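Local coordinates for putative lipoprotein (Bacteroides fragilis, PDB 3QNK), which probably captures glycans at the outer membrane as a SusD-like lipoprotein and passes them to a partner transporter, at residues B[113-118]-B[153-158]; B[158-163]-B[185-190]; B[26-31]-B[177-182]. All blocks are in the same frame, centred on the assembly; numbering follows the deposited sequence.

Interaction 1: residues B[113-118]-B[153-158]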
loop_
_atom_site.group_PDB
_atom_site.type_symbol
_atom_site.label_atom_id
_atom_site.label_comp_id
_atom_site.label_asym_id
_atom_site.label_seq_id
_atom_site.Cartn_x
_atom_site.Cartn_y
_atom_site.Cartn_z
ATOM N N PHE B 113 -1.863 -21.675 10.212
ATOM C CA PHE B 113 -0.903 -21.881 9.132
ATOM C C PHE B 113 -0.624 -20.567 8.432
ATOM O O PHE B 113 0.537 -20.263 8.169
ATOM C CB PHE B 113 -1.419 -22.940 8.124
ATOM C CG PHE B 113 -0.551 -23.097 6.896
ATOM C CD1 PHE B 113 0.629 -23.832 6.949
ATOM C CD2 PHE B 113 -0.879 -22.453 5.708
ATOM C CE1 PHE B 113 1.447 -23.949 5.830
ATOM C CE2 PHE B 113 -0.070 -22.585 4.577
ATOM C CZ PHE B 113 1.096 -23.322 4.650
ATOM N N LEU B 114 -1.697 -19.795 8.123
ATOM C CA LEU B 114 -1.583 -18.515 7.426
ATOM C C LEU B 114 -0.890 -17.468 8.289
ATOM O O LEU B 114 0.011 -16.806 7.788
ATOM C CB LEU B 114 -2.943 -18.012 6.922
ATOM C CG LEU B 114 -3.507 -18.793 5.714
ATOM C CD1 LEU B 114 -4.942 -18.423 5.456
ATOM C CD2 LEU B 114 -2.702 -18.557 4.447
ATOM N N ARG B 115 -1.237 -17.362 9.583
ATOM C CA ARG B 115 -0.590 -16.379 10.460
ATOM C C ARG B 115 0.900 -16.676 10.599
ATOM O O ARG B 115 1.706 -15.740 10.612
ATOM C CB ARG B 115 -1.262 -16.300 11.846
ATOM C CG ARG B 115 -0.734 -15.129 12.686
ATOM C CD ARG B 115 -1.519 -14.911 13.943
ATOM N NE ARG B 115 -1.289 -15.987 14.899
ATOM C CZ ARG B 115 -1.764 -15.991 16.138
ATOM N NH1 ARG B 115 -2.496 -14.972 16.581
ATOM N NH2 ARG B 115 -1.519 -17.016 16.941
ATOM N N ALA B 116 1.262 -17.975 10.671
ATOM C CA ALA B 116 2.647 -18.440 10.758
ATOM C C ALA B 116 3.404 -18.057 9.496
ATOM O O ALA B 116 4.524 -17.547 9.565
ATOM C CB ALA B 116 2.673 -19.942 10.954
HETATM N N MSE B 117 2.768 -18.262 8.342
HETATM C CA MSE B 117 3.304 -17.931 7.036
HETATM C C MSE B 117 3.541 -16.429 6.902
HETATM O O MSE B 117 4.571 -16.038 6.347
HETATM C CB MSE B 117 2.355 -18.432 5.943
HETATM C CG MSE B 117 2.738 -17.939 4.570
HETATM SE SE MSE B 117 1.820 -18.886 3.218
HETATM C CE MSE B 117 2.981 -20.448 3.160
ATOM N N PHE B 118 2.612 -15.604 7.393
ATOM C CA PHE B 118 2.714 -14.139 7.302
ATOM C C PHE B 118 3.832 -13.616 8.179
ATOM O O PHE B 118 4.623 -12.812 7.687
ATOM C CB PHE B 118 1.384 -13.447 7.640
ATOM C CG PHE B 118 0.259 -13.786 6.696
ATOM C CD1 PHE B 118 0.494 -13.971 5.340
ATOM C CD2 PHE B 118 -1.045 -13.875 7.151
ATOM C CE1 PHE B 118 -0.550 -14.281 4.463
ATOM C CE2 PHE B 118 -2.093 -14.188 6.271
ATOM C CZ PHE B 118 -1.835 -14.381 4.930
ATOM N N TYR B 153 10.574 -16.867 16.109
ATOM C CA TYR B 153 10.615 -18.219 15.553
ATOM C C TYR B 153 9.779 -19.174 16.420
ATOM O O TYR B 153 9.077 -20.021 15.874
ATOM C CB TYR B 153 12.053 -18.722 15.380
ATOM C CG TYR B 153 12.686 -18.252 14.091
ATOM C CD1 TYR B 153 12.241 -18.718 12.860
ATOM C CD2 TYR B 153 13.731 -17.340 14.100
ATOM C CE1 TYR B 153 12.821 -18.278 11.668
ATOM C CE2 TYR B 153 14.326 -16.907 12.919
ATOM C CZ TYR B 153 13.869 -17.373 11.704
ATOM O OH TYR B 153 14.444 -16.882 10.557
ATOM N N ASP B 154 9.777 -18.966 17.763
ATOM C CA ASP B 154 8.953 -19.734 18.709
ATOM C C ASP B 154 7.465 -19.508 18.426
ATOM O O ASP B 154 6.712 -20.476 18.375
ATOM C CB ASP B 154 9.264 -19.362 20.165
ATOM C CG ASP B 154 10.583 -19.846 20.718
ATOM O OD1 ASP B 154 11.205 -20.733 20.092
ATOM O OD2 ASP B 154 10.956 -19.404 21.822
ATOM N N PHE B 155 7.053 -18.238 18.206
ATOM C CA PHE B 155 5.665 -17.867 17.888
ATOM C C PHE B 155 5.204 -18.573 16.612
ATOM O O PHE B 155 4.186 -19.253 16.653
ATOM C CB PHE B 155 5.520 -16.331 17.750
ATOM C CG PHE B 155 4.109 -15.816 17.660
ATOM C CD1 PHE B 155 3.419 -15.830 16.451
ATOM C CD2 PHE B 155 3.483 -15.264 18.765
ATOM C CE1 PHE B 155 2.113 -15.356 16.367
ATOM C CE2 PHE B 155 2.191 -14.757 18.670
ATOM C CZ PHE B 155 1.510 -14.821 17.473
ATOM N N ILE B 156 5.977 -18.452 15.511
ATOM C CA ILE B 156 5.696 -19.076 14.207
ATOM C C ILE B 156 5.537 -20.582 14.376
ATOM O O ILE B 156 4.545 -21.159 13.919
ATOM C CB ILE B 156 6.781 -18.734 13.138
ATOM C CG1 ILE B 156 6.831 -17.214 12.836
ATOM C CG2 ILE B 156 6.552 -19.527 11.851
ATOM C CD1 ILE B 156 8.147 -16.760 12.249
ATOM N N LEU B 157 6.493 -21.207 15.064
ATOM C CA LEU B 157 6.501 -22.659 15.254
ATOM C C LEU B 157 5.378 -23.140 16.157
ATOM O O LEU B 157 4.894 -24.248 15.949
ATOM C CB LEU B 157 7.873 -23.121 15.761
ATOM C CG LEU B 157 9.021 -22.980 14.728
ATOM C CD1 LEU B 157 10.380 -23.160 15.360
ATOM C CD2 LEU B 157 8.812 -23.901 13.554
ATOM N N GLU B 158 4.915 -22.324 17.122
ATOM C CA GLU B 158 3.783 -22.719 17.960
ATOM C C GLU B 158 2.501 -22.716 17.125
ATOM O O GLU B 158 1.698 -23.630 17.261
ATOM C CB GLU B 158 3.651 -21.834 19.196
ATOM C CG GLU B 158 3.961 -22.607 20.467
ATOM C CD GLU B 158 3.105 -23.836 20.741
ATOM O OE1 GLU B 158 1.878 -23.677 20.941
ATOM O OE2 GLU B 158 3.668 -24.956 20.785
#
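A116 and I156 bring helices 101-126 and 149-166 almost into backbone contact: their CA atoms are 4.6 Å apart, and the two six-residue segments are helical throughout. Such closeness illustrates what a small residue at a helix crossing permits, since the methyl of A116 takes up little room between the two backbones. The packing here is reciprocal. CB of A116 rests 3.7 Å from the carbonyl O of I156, while CG2 of I156 lies 3.6 Å from the carbonyl O of A116, and the two methyl carbons CB and CG2 approach to 4.0 Å. I156 points its CG2 branch at the crossing by setting it anti to the backbone N. Its side chain also meets V191 on helix 181-194, and Y119 and V123 on helix 101-126.

Beside this pair, the ends of R115 and F155 meet, their side chains crossing at about a right angle. The rim atom CZ of F155 stands over the centre of the guanidinium, 3.7 Å from CZ of R115, with the two planes 51° apart; ring and cation therefore meet obliquely and are not stacked in parallel. A bend at chi3 (70°) turns the arginine end into this position. The guanidinium is buried but well provided for: its NE forms a salt bridge with D159, one turn further along helix 149-166 from F155, and its NH1 is hydrogen-bonded to N88. These polar ties would be expected to limit its rotation beside the ring. F155 in turn makes an edge-to-face contact with Y119, and R115 also packs on C87 and F91 of helix 76-93. Close packing of helix on helix, with an alanine at the crossing and a buried charge paired nearby, is in keeping with the TPR-like alpha-alpha superhelix of SusD proteins.

Interaction 2: residues B[158-163]-B[185-190]; sequences EDLKKA and YALKSR
L160 faces L187 and K188 where helices 149-166 and 181-194 run antiparallel, the segment axes approaching to 9.5 Å with 156° between their N-to-C directions. The two helices follow one another in the chain and form an antiparallel helical pair within the TPR-like superhelix of the SusD fold. The case shows how a single branched residue can serve an interface by setting its two methyls against successive residues of the partner helix. L160 has CG beside its backbone N (chi1 -70°), and from there CD1 settles 3.7 Å from the backbone N of K188 while also bordering CG of L187, and CD2 turns to CD2 of L187 at 4.0 Å. The two leucine side chains cross at about a right angle, and L187 also packs on L389 of strand 389-390. L160 touches A116 too, so that it packs against helix 101-126 as well.

K188 contributes its aliphatic part: its CG lies 4.2 Å from CB of L160, and its CD reaches the neighbourhood of the K161 backbone N. The ammonium end leaves the apolar contact for helix 198-209, where NZ is hydrogen-bonded to OG of S204. K161, by contrast, lends little to the interface; its chain leads away and NZ makes a weak salt bridge with OE2 of E158, one turn back on the same helix. The boundary thus grades from leucine against leucine in the buried part to lysine methylenes nearer the surface.

On the far side of helix 181-194, S189 turns from helix 149-166 towards helix 391-405, where its OG is hydrogen-bonded to N397. The same OG donates to the carbonyl O of A186 within its own helix, at 2.8 Å, with the donor tilted 22° from the carbonyl plane.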
loop_
_atom_site.group_PDB
_atom_site.type_symbol
_atom_site.label_atom_id
_atom_site.label_comp_id
_atom_site.label_asym_id
_atom_site.label_seq_id
_atom_site.Cartn_x
_atom_site.Cartn_y
_atom_site.Cartn_z
ATOM N N GLU B 158 4.915 -22.324 17.122
ATOM C CA GLU B 158 3.783 -22.719 17.960
ATOM C C GLU B 158 2.501 -22.716 17.125
ATOM O O GLU B 158 1.698 -23.630 17.261
ATOM C CB GLU B 158 3.651 -21.834 19.196
ATOM C CG GLU B 158 3.961 -22.607 20.467
ATOM C CD GLU B 158 3.105 -23.836 20.741
ATOM O OE1 GLU B 158 1.878 -23.677 20.941
ATOM O OE2 GLU B 158 3.668 -24.956 20.785
ATOM N N ASP B 159 2.363 -21.741 16.200
ATOM C CA ASP B 159 1.235 -21.631 15.258
ATOM C C ASP B 159 1.217 -22.834 14.319
ATOM O O ASP B 159 0.151 -23.408 14.099
ATOM C CB ASP B 159 1.298 -20.318 14.437
ATOM C CG ASP B 159 0.437 -19.161 14.945
ATOM O OD1 ASP B 159 -0.459 -19.407 15.783
ATOM O OD2 ASP B 159 0.627 -18.017 14.463
ATOM N N LEU B 160 2.399 -23.246 13.807
ATOM C CA LEU B 160 2.523 -24.388 12.904
ATOM C C LEU B 160 2.318 -25.697 13.639
ATOM O O LEU B 160 1.769 -26.633 13.044
ATOM C CB LEU B 160 3.850 -24.385 12.147
ATOM C CG LEU B 160 3.986 -23.285 11.088
ATOM C CD1 LEU B 160 5.407 -23.135 10.650
ATOM C CD2 LEU B 160 3.041 -23.519 9.899
ATOM N N LYS B 161 2.679 -25.766 14.942
ATOM C CA LYS B 161 2.408 -26.957 15.766
ATOM C C LYS B 161 0.903 -27.131 15.880
ATOM O O LYS B 161 0.412 -28.237 15.661
ATOM C CB LYS B 161 3.060 -26.854 17.160
ATOM C CG LYS B 161 2.664 -27.987 18.093
ATOM C CD LYS B 161 3.488 -28.047 19.360
ATOM C CE LYS B 161 2.764 -28.714 20.519
ATOM N NZ LYS B 161 1.970 -27.741 21.331
ATOM N N LYS B 162 0.171 -26.021 16.170
ATOM C CA LYS B 162 -1.293 -26.022 16.302
ATOM C C LYS B 162 -1.913 -26.429 14.961
ATOM O O LYS B 162 -2.793 -27.281 14.949
ATOM C CB LYS B 162 -1.838 -24.666 16.818
ATOM N N ALA B 163 -1.356 -25.928 13.835
ATOM C CA ALA B 163 -1.785 -26.253 12.467
ATOM C C ALA B 163 -1.673 -27.762 12.174
ATOM O O ALA B 163 -2.679 -28.349 11.763
ATOM C CB ALA B 163 -0.985 -25.459 11.454
ATOM N N TYR B 185 3.701 -29.121 8.286
ATOM C CA TYR B 185 4.954 -29.783 8.644
ATOM C C TYR B 185 6.083 -29.327 7.735
ATOM O O TYR B 185 7.192 -29.064 8.222
ATOM C CB TYR B 185 4.812 -31.310 8.603
ATOM C CG TYR B 185 4.315 -31.927 9.895
ATOM C CD1 TYR B 185 5.092 -31.894 11.052
ATOM C CD2 TYR B 185 3.109 -32.634 9.937
ATOM C CE1 TYR B 185 4.639 -32.465 12.242
ATOM C CE2 TYR B 185 2.665 -33.248 11.112
ATOM C CZ TYR B 185 3.434 -33.162 12.263
ATOM O OH TYR B 185 2.995 -33.754 13.428
ATOM N N ALA B 186 5.803 -29.207 6.421
ATOM C CA ALA B 186 6.777 -28.740 5.438
ATOM C C ALA B 186 7.226 -27.297 5.760
ATOM O O ALA B 186 8.431 -27.046 5.765
ATOM C CB ALA B 186 6.205 -28.828 4.037
ATOM N N LEU B 187 6.291 -26.384 6.114
ATOM C CA LEU B 187 6.692 -25.023 6.460
ATOM C C LEU B 187 7.485 -25.041 7.748
ATOM O O LEU B 187 8.515 -24.365 7.807
ATOM C CB LEU B 187 5.509 -24.031 6.547
ATOM C CG LEU B 187 5.852 -22.503 6.655
ATOM C CD1 LEU B 187 6.737 -22.030 5.528
ATOM C CD2 LEU B 187 4.601 -21.645 6.709
ATOM N N LYS B 188 7.076 -25.878 8.726
ATOM C CA LYS B 188 7.731 -26.040 10.022
ATOM C C LYS B 188 9.200 -26.382 9.823
ATOM O O LYS B 188 10.051 -25.686 10.382
ATOM C CB LYS B 188 7.019 -27.115 10.871
ATOM C CG LYS B 188 7.155 -26.967 12.382
ATOM C CD LYS B 188 6.162 -27.806 13.196
ATOM C CE LYS B 188 6.773 -28.323 14.494
ATOM N NZ LYS B 188 7.358 -29.704 14.377
ATOM N N SER B 189 9.508 -27.388 8.958
ATOM C CA SER B 189 10.891 -27.825 8.688
ATOM C C SER B 189 11.760 -26.676 8.139
ATOM O O SER B 189 12.919 -26.578 8.547
ATOM C CB SER B 189 10.926 -29.022 7.737
ATOM O OG SER B 189 10.636 -28.704 6.385
ATOM N N ARG B 190 11.219 -25.799 7.250
ATOM C CA ARG B 190 11.988 -24.666 6.718
ATOM C C ARG B 190 12.236 -23.622 7.796
ATOM O O ARG B 190 13.384 -23.189 7.950
ATOM C CB ARG B 190 11.289 -24.021 5.531
ATOM C CG ARG B 190 12.209 -23.073 4.786
ATOM C CD ARG B 190 11.405 -22.102 3.973
ATOM N NE ARG B 190 10.789 -22.763 2.827
ATOM C CZ ARG B 190 10.033 -22.155 1.922
ATOM N NH1 ARG B 190 9.773 -20.857 2.026
ATOM N NH2 ARG B 190 9.524 -22.842 0.907
#

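Interaction 3: residues B[26-31]-B[177-182]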
loop_
_atom_site.group_PDB
_atom_site.type_symbol
_atom_site.label_atom_id
_atom_site.label_comp_id
_atom_site.label_asym_id
_atom_site.label_seq_id
_atom_site.Cartn_x
_atom_site.Cartn_y
_atom_site.Cartn_z
ATOM N N ASP B 26 -10.605 -14.918 2.197
ATOM C CA ASP B 26 -9.980 -13.596 2.171
ATOM C C ASP B 26 -8.576 -13.668 2.745
ATOM O O ASP B 26 -7.674 -12.995 2.239
ATOM C CB ASP B 26 -10.834 -12.583 2.935
ATOM C CG ASP B 26 -10.343 -11.152 2.850
ATOM O OD1 ASP B 26 -10.171 -10.655 1.719
ATOM O OD2 ASP B 26 -10.194 -10.504 3.924
ATOM N N LEU B 27 -8.384 -14.502 3.793
ATOM C CA LEU B 27 -7.077 -14.676 4.427
ATOM C C LEU B 27 -6.127 -15.390 3.473
ATOM O O LEU B 27 -4.956 -15.023 3.395
ATOM C CB LEU B 27 -7.177 -15.418 5.770
ATOM C CG LEU B 27 -7.919 -14.711 6.894
ATOM C CD1 LEU B 27 -8.182 -15.654 8.043
ATOM C CD2 LEU B 27 -7.143 -13.551 7.405
ATOM N N TYR B 28 -6.630 -16.363 2.714
ATOM C CA TYR B 28 -5.812 -17.041 1.707
ATOM C C TYR B 28 -5.454 -16.058 0.597
ATOM O O TYR B 28 -4.333 -16.089 0.092
ATOM C CB TYR B 28 -6.541 -18.257 1.112
ATOM C CG TYR B 28 -6.405 -19.540 1.902
ATOM C CD1 TYR B 28 -5.257 -20.330 1.797
ATOM C CD2 TYR B 28 -7.460 -20.021 2.678
ATOM C CE1 TYR B 28 -5.145 -21.541 2.489
ATOM C CE2 TYR B 28 -7.352 -21.218 3.389
ATOM C CZ TYR B 28 -6.198 -21.983 3.282
ATOM O OH TYR B 28 -6.088 -23.166 3.984
ATOM N N SER B 29 -6.399 -15.160 0.242
ATOM C CA SER B 29 -6.206 -14.149 -0.805
ATOM C C SER B 29 -5.106 -13.140 -0.404
ATOM O O SER B 29 -4.533 -12.474 -1.271
ATOM C CB SER B 29 -7.526 -13.449 -1.137
ATOM O OG SER B 29 -7.600 -12.118 -0.653
ATOM N N GLU B 30 -4.776 -13.078 0.900
ATOM C CA GLU B 30 -3.724 -12.211 1.415
ATOM C C GLU B 30 -2.335 -12.784 1.133
ATOM O O GLU B 30 -1.351 -12.098 1.385
ATOM C CB GLU B 30 -3.901 -11.939 2.914
ATOM C CG GLU B 30 -4.999 -10.939 3.239
ATOM C CD GLU B 30 -4.895 -9.534 2.682
ATOM O OE1 GLU B 30 -3.775 -9.093 2.334
ATOM O OE2 GLU B 30 -5.947 -8.858 2.623
ATOM N N ILE B 31 -2.236 -14.014 0.596
ATOM C CA ILE B 31 -0.936 -14.579 0.236
ATOM C C ILE B 31 -0.436 -13.783 -0.974
ATOM O O ILE B 31 -1.137 -13.705 -1.998
ATOM C CB ILE B 31 -0.983 -16.109 -0.040
ATOM C CG1 ILE B 31 -1.387 -16.903 1.203
ATOM C CG2 ILE B 31 0.370 -16.597 -0.598
ATOM C CD1 ILE B 31 -1.865 -18.316 0.870
ATOM N N GLY B 177 -6.536 -27.269 -2.594
ATOM C CA GLY B 177 -5.848 -25.972 -2.656
ATOM C C GLY B 177 -5.572 -25.360 -1.275
ATOM O O GLY B 177 -4.651 -24.545 -1.098
ATOM N N ARG B 178 -6.383 -25.784 -0.270
ATOM C CA ARG B 178 -6.312 -25.386 1.138
ATOM C C ARG B 178 -4.979 -25.880 1.780
ATOM O O ARG B 178 -4.249 -26.677 1.182
ATOM C CB ARG B 178 -7.543 -25.958 1.903
ATOM C CG ARG B 178 -8.912 -25.299 1.611
ATOM C CD ARG B 178 -9.963 -25.620 2.705
ATOM N NE ARG B 178 -11.320 -25.103 2.443
ATOM C CZ ARG B 178 -11.755 -23.863 2.714
ATOM N NH1 ARG B 178 -10.935 -22.960 3.243
ATOM N NH2 ARG B 178 -13.004 -23.516 2.431
ATOM N N ALA B 179 -4.668 -25.414 2.990
ATOM C CA ALA B 179 -3.495 -25.864 3.731
ATOM C C ALA B 179 -3.738 -27.259 4.320
ATOM O O ALA B 179 -4.782 -27.512 4.921
ATOM C CB ALA B 179 -3.190 -24.882 4.838
ATOM N N THR B 180 -2.772 -28.162 4.158
ATOM C CA THR B 180 -2.847 -29.534 4.689
ATOM C C THR B 180 -1.929 -29.704 5.881
ATOM O O THR B 180 -1.137 -28.799 6.188
ATOM C CB THR B 180 -2.452 -30.539 3.598
ATOM O OG1 THR B 180 -1.182 -30.167 2.998
ATOM C CG2 THR B 180 -3.550 -30.700 2.545
ATOM N N LYS B 181 -2.004 -30.877 6.532
ATOM C CA LYS B 181 -1.141 -31.267 7.642
ATOM C C LYS B 181 0.315 -31.243 7.124
ATOM O O LYS B 181 1.198 -30.670 7.767
ATOM C CB LYS B 181 -1.578 -32.655 8.127
ATOM C CG LYS B 181 -1.035 -33.148 9.454
ATOM C CD LYS B 181 -1.548 -34.578 9.688
ATOM C CE LYS B 181 -1.886 -34.882 11.130
ATOM N NZ LYS B 181 -3.024 -34.064 11.667
ATOM N N GLY B 182 0.502 -31.748 5.905
ATOM C CA GLY B 182 1.773 -31.776 5.196
ATOM C C GLY B 182 2.341 -30.405 4.947
ATOM O O GLY B 182 3.531 -30.184 5.188
#
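Y28 crosses from helix 17-29 to the turn that leads into helix 181-194, and it supplies most of the surface buried here, with R178 and A179 as its partners. The contact falls just ahead of the N-cap of helix 181-194, within the helical, TPR-like part of the SusD fold; T180 is the N-cap residue, its OG1 capping the backbone N of A183. The nearest CA atoms of the two segments, those of Y28 and R178, are 8.4 Å apart, so the phenol has to span the gap between backbones.

It does so with its hydroxyl. The N-H of A179 approaches the ring at its edge, near its plane, and donates to OH of Y28 over 2.8 Å in a nearly straight bond (166°). The same hydroxyl is hydrogen-bonded to E110 of helix 101-126, so two partners grip it and tie helix, turn and a third helix together. The methyl of A179 flanks the phenol oxygen, its CB 3.5 Å from OH of Y28, and also touches F113.

R178 runs extended from CG to NE and crosses the tyrosine side chain at about a right angle. Its CB lies 3.8 Å from OH of Y28, adding an apolar flank beside the hydrogen bond, while its far end makes a long, weak ion pair with E110. Two residues before Y28 and one after it, D26 and S29 pack on I8 of the second subunit, which places this contact near the dimer interface. The guanidinium and phenol planes are 62° apart, and the guanidinium presents its edge to the tyrosine, with NH1 of R178 4.0 Å from CE2 of Y28.

Overall arrangement
Interactions 1 and 2 lie side by side, their centres about 7 Å apart, and both use helix 149-166. The salt bridge from R115 NE to D159 OD2, 2.8 Å long, joins them directly, and A116 of interaction 1 packs on L160 of interaction 2. Interaction 3 sits about 13 Å, centre to centre, from each. It touches interaction 1 where F113 CD2 meets A179 CB at 3.5 Å and where L114 packs on L27 and I31, whereas it is linked to interaction 2 through sequence, by helix 181-194. Interaction 1 is nested within the loop that interaction 3 closes; interactions 1 and 3 connect helix 17-29 to later helices, and interaction 2 adds the pairing of 149-166 with 181-194.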